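Local coordinates for siderophore-interacting protein (Aeromonas hydrophila, PDB 6K2L), which binds flavin-adenine dinucleotide and probably uses this flavin to reduce ferric siderophores so that their iron is released, at residues 81-86 and 95-100. The protein carries 1 engineered substitution. Numbering follows the deposited sequence.
With FAD (flavin-adenine dinucleotide), chain C.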
loop_
_atom_site.group_PDB
_atom_site.type_symbol
_atom_site.label_atom_id
_atom_site.label_comp_id
_atom_site.label_asym_id
_atom_site.label_seq_id
_atom_site.Cartn_x
_atom_site.Cartn_y
_atom_site.Cartn_z
ATOM N N ARG A 81 -5.517 -13.038 18.799
ATOM C CA ARG A 81 -4.526 -13.588 17.884
ATOM C C ARG A 81 -3.976 -12.457 17.037
ATOM O O ARG A 81 -4.691 -11.508 16.722
ATOM C CB ARG A 81 -5.110 -14.671 16.962
ATOM C CG ARG A 81 -5.598 -15.930 17.688
ATOM C CD ARG A 81 -4.458 -16.709 18.234
ATOM N NE ARG A 81 -4.829 -18.008 18.795
ATOM C CZ ARG A 81 -5.063 -18.225 20.093
ATOM N NH1 ARG A 81 -5.006 -17.216 20.941
ATOM N NH2 ARG A 81 -5.326 -19.447 20.543
ATOM N N THR A 82 -2.716 -12.582 16.626
ATOM C CA THR A 82 -2.093 -11.599 15.750
ATOM C C THR A 82 -2.246 -12.005 14.290
ATOM O O THR A 82 -2.000 -13.160 13.933
ATOM C CB THR A 82 -0.619 -11.434 16.084
ATOM O OG1 THR A 82 -0.507 -11.086 17.464
ATOM C CG2 THR A 82 -0.017 -10.297 15.231
ATOM N N PHE A 83 -2.641 -11.056 13.444
ATOM C CA PHE A 83 -2.804 -11.324 12.020
ATOM C C PHE A 83 -2.360 -10.104 11.237
ATOM O O PHE A 83 -2.118 -9.037 11.788
ATOM C CB PHE A 83 -4.255 -11.712 11.658
ATOM C CG PHE A 83 -4.555 -13.162 11.930
ATOM C CD1 PHE A 83 -4.837 -13.584 13.216
ATOM C CD2 PHE A 83 -4.506 -14.094 10.916
ATOM C CE1 PHE A 83 -5.068 -14.877 13.483
ATOM C CE2 PHE A 83 -4.715 -15.401 11.180
ATOM C CZ PHE A 83 -5.004 -15.801 12.473
ATOM N N THR A 84 -2.225 -10.290 9.943
ATOM C CA THR A 84 -1.742 -9.275 9.034
ATOM C C THR A 84 -2.938 -8.710 8.286
ATOM O O THR A 84 -3.809 -9.472 7.855
ATOM C CB THR A 84 -0.762 -9.915 8.059
ATOM O OG1 THR A 84 0.285 -10.531 8.817
ATOM C CG2 THR A 84 -0.190 -8.885 7.025
ATOM N N ILE A 85 -3.006 -7.386 8.166
ATOM C CA ILE A 85 -3.902 -6.747 7.202
ATOM C C ILE A 85 -3.328 -7.009 5.817
ATOM O O ILE A 85 -2.338 -6.382 5.438
ATOM C CB ILE A 85 -4.029 -5.240 7.446
ATOM C CG1 ILE A 85 -4.631 -4.952 8.820
ATOM C CG2 ILE A 85 -4.840 -4.627 6.338
ATOM C CD1 ILE A 85 -4.696 -3.464 9.164
ATOM N N ARG A 86 -3.936 -7.939 5.067
ATOM C CA ARG A 86 -3.465 -8.258 3.714
ATOM C C ARG A 86 -3.728 -7.113 2.740
ATOM O O ARG A 86 -2.828 -6.727 1.990
ATOM C CB ARG A 86 -4.120 -9.547 3.200
ATOM C CG ARG A 86 -3.852 -9.866 1.726
ATOM C CD ARG A 86 -2.402 -10.274 1.494
ATOM N NE ARG A 86 -2.066 -10.458 0.090
ATOM C CZ ARG A 86 -1.830 -9.450 -0.745
ATOM N NH1 ARG A 86 -1.935 -8.191 -0.292
ATOM N NH2 ARG A 86 -1.512 -9.693 -2.023
ATOM N N LEU A 95 -11.609 -4.679 4.319
ATOM C CA LEU A 95 -10.336 -5.045 4.915
ATOM C C LEU A 95 -10.138 -6.548 4.751
ATOM O O LEU A 95 -10.997 -7.317 5.166
ATOM C CB LEU A 95 -10.302 -4.649 6.402
ATOM C CG LEU A 95 -8.912 -4.806 7.026
ATOM C CD1 LEU A 95 -8.550 -3.599 7.824
ATOM C CD2 LEU A 95 -8.835 -6.083 7.861
ATOM N N ASP A 96 -9.015 -6.973 4.168
ATOM C CA ASP A 96 -8.736 -8.378 3.856
ATOM C C ASP A 96 -7.766 -8.990 4.853
ATOM O O ASP A 96 -6.666 -8.476 5.053
ATOM C CB ASP A 96 -8.101 -8.513 2.463
ATOM C CG ASP A 96 -9.096 -8.350 1.356
ATOM O OD1 ASP A 96 -10.307 -8.436 1.654
ATOM O OD2 ASP A 96 -8.670 -8.131 0.190
ATOM N N ILE A 97 -8.133 -10.118 5.433
ATOM C CA ILE A 97 -7.197 -10.903 6.226
ATOM C C ILE A 97 -7.086 -12.291 5.621
ATOM O O ILE A 97 -8.117 -12.928 5.368
ATOM C CB ILE A 97 -7.641 -11.001 7.688
ATOM C CG1 ILE A 97 -7.835 -9.606 8.258
ATOM C CG2 ILE A 97 -6.590 -11.750 8.474
ATOM C CD1 ILE A 97 -8.529 -9.628 9.658
ATOM N N ASP A 98 -5.845 -12.773 5.414
ATOM C CA ASP A 98 -5.593 -14.105 4.850
ATOM C C ASP A 98 -5.194 -15.117 5.932
ATOM O O ASP A 98 -4.150 -14.962 6.584
ATOM C CB ASP A 98 -4.489 -14.063 3.799
ATOM C CG ASP A 98 -4.884 -13.331 2.521
ATOM O OD1 ASP A 98 -6.056 -12.891 2.362
ATOM O OD2 ASP A 98 -3.984 -13.207 1.648
ATOM N N PHE A 99 -5.982 -16.182 6.067
ATOM C CA PHE A 99 -5.813 -17.208 7.098
ATOM C C PHE A 99 -5.092 -18.434 6.535
ATOM O O PHE A 99 -5.557 -19.028 5.552
ATOM C CB PHE A 99 -7.188 -17.619 7.653
ATOM C CG PHE A 99 -7.765 -16.628 8.614
ATOM C CD1 PHE A 99 -8.324 -15.430 8.154
ATOM C CD2 PHE A 99 -7.725 -16.860 9.984
ATOM C CE1 PHE A 99 -8.828 -14.492 9.046
ATOM C CE2 PHE A 99 -8.238 -15.923 10.877
ATOM C CZ PHE A 99 -8.790 -14.748 10.407
ATOM N N ALA A 100 -3.974 -18.825 7.161
ATOM C CA ALA A 100 -3.298 -20.085 6.816
ATOM C C ALA A 100 -4.084 -21.238 7.437
ATOM O O ALA A 100 -3.978 -21.499 8.634
ATOM C CB ALA A 100 -1.845 -20.091 7.291
HETATM P PA FAD C . -3.544 -21.682 18.008
HETATM O O1A FAD C . -4.732 -21.780 18.911
HETATM O O2A FAD C . -2.567 -20.537 18.307
HETATM O O5B FAD C . -2.594 -22.996 17.995
HETATM C C5B FAD C . -3.141 -24.327 17.872
HETATM C C4B FAD C . -2.121 -25.317 17.348
HETATM O O4B FAD C . -1.994 -25.190 15.913
HETATM C C3B FAD C . -0.698 -25.215 17.894
HETATM O O3B FAD C . -0.124 -26.515 18.007
HETATM C C2B FAD C . 0.012 -24.358 16.836
HETATM O O2B FAD C . 1.416 -24.576 16.724
HETATM C C1B FAD C . -0.672 -24.822 15.554
HETATM N N9A FAD C . -0.787 -23.779 14.565
HETATM C C8A FAD C . -1.108 -22.464 14.790
HETATM N N7A FAD C . -1.181 -21.738 13.698
HETATM C C5A FAD C . -0.900 -22.645 12.686
HETATM C C6A FAD C . -0.820 -22.509 11.288
HETATM N N6A FAD C . -1.061 -21.364 10.646
HETATM N N1A FAD C . -0.505 -23.613 10.564
HETATM C C2A FAD C . -0.280 -24.762 11.210
HETATM N N3A FAD C . -0.339 -25.010 12.524
HETATM C C4A FAD C . -0.659 -23.907 13.208
HETATM N N1 FAD C . -1.221 -16.247 10.702
HETATM C C2 FAD C . -2.019 -16.261 9.593
HETATM O O2 FAD C . -2.639 -17.269 9.248
HETATM N N3 FAD C . -2.137 -15.121 8.813
HETATM C C4 FAD C . -1.513 -13.918 9.038
HETATM O O4 FAD C . -1.704 -12.971 8.275
HETATM C C4X FAD C . -0.679 -13.905 10.227
HETATM N N5 FAD C . -0.042 -12.779 10.531
HETATM C C5X FAD C . 0.752 -12.775 11.650
HETATM C C6 FAD C . 1.443 -11.614 11.969
HETATM C C7 FAD C . 2.284 -11.558 13.078
HETATM C C7M FAD C . 2.995 -10.268 13.400
HETATM C C8 FAD C . 2.408 -12.688 13.910
HETATM C C8M FAD C . 3.272 -12.657 15.148
HETATM C C9 FAD C . 1.703 -13.847 13.602
HETATM C C9A FAD C . 0.888 -13.904 12.479
HETATM N N10 FAD C . 0.199 -15.082 12.125
HETATM C C10 FAD C . -0.589 -15.122 10.992
HETATM C "C1'" FAD C . 0.338 -16.301 12.942
HETATM C "C2'" FAD C . -0.909 -16.670 13.747
HETATM O "O2'" FAD C . -1.119 -15.771 14.840
HETATM C "C3'" FAD C . -0.737 -18.096 14.278
HETATM O "O3'" FAD C . -0.876 -19.001 13.185
HETATM C "C4'" FAD C . -1.717 -18.489 15.382
HETATM O "O4'" FAD C . -1.128 -19.533 16.163
HETATM C "C5'" FAD C . -3.053 -18.911 14.811
HETATM O "O5'" FAD C . -3.988 -19.104 15.889
HETATM P P FAD C . -4.954 -20.352 15.928
HETATM O O1P FAD C . -6.029 -20.012 16.969
HETATM O O2P FAD C . -5.460 -20.708 14.604
HETATM O O3P FAD C . -4.023 -21.520 16.499
HETATM O O HOH W 1 -3.366 -11.550 6.595
HETATM O O HOH W 2 -1.413 -13.242 0.549
#
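F83 meets I97 and F99 in the β-hairpin of strands 79-89 and 94-100, part of the six-stranded antiparallel barrel of the FAD-binding domain. R81-T82-F83-T84 fits the Arg-x-aromatic-Ser/Thr flavin motif of the ferredoxin reductase superfamily. The F83 side chain starts with CB 3.9 Å from I97 CG2. With CG anti to the carbonyl carbon and beside the backbone N (chi1 -82°), the ring comes to lie against the pyrimidine part of the isoalloxazine. Its CD2 lies 3.3 Å from flavin N3, and CE2 comes to 3.2 Å from flavin C2. At the tip, CZ reaches F99 CE2 at 3.6 Å. Flavin covers one face of F83 and F99 lies over the opposite one; the two phenyl planes meet obliquely, at 34°; A108 of helix 107-114 also touches F83. The flavin rim is read by both strands: T84 OG1 donates to N5 (2.8 Å), N3-H bonds D98 O (3.0 Å), and A100 N donates to O2. Flavin O4 accepts from T84 N and from a water, which also joins T84 O to D98 N where the strands splay apart. R81 extends to the pyrophosphate, NE bonding O1P and NH2 bonding O1A. Away from the flavin, the backbone bond R86 N to D96 O (2.8 Å) joins the two segments, and I85 meets L95 through methyl groups. R86 lays its CG and CD against D98 OD2, but its guanidinium also pairs with E156, and D98 OD1 with R27. R86 NE and D98 OD2 form only a long salt bridge, 3.7 Å, spanned by a second water that accepts from NE and donates to OD2.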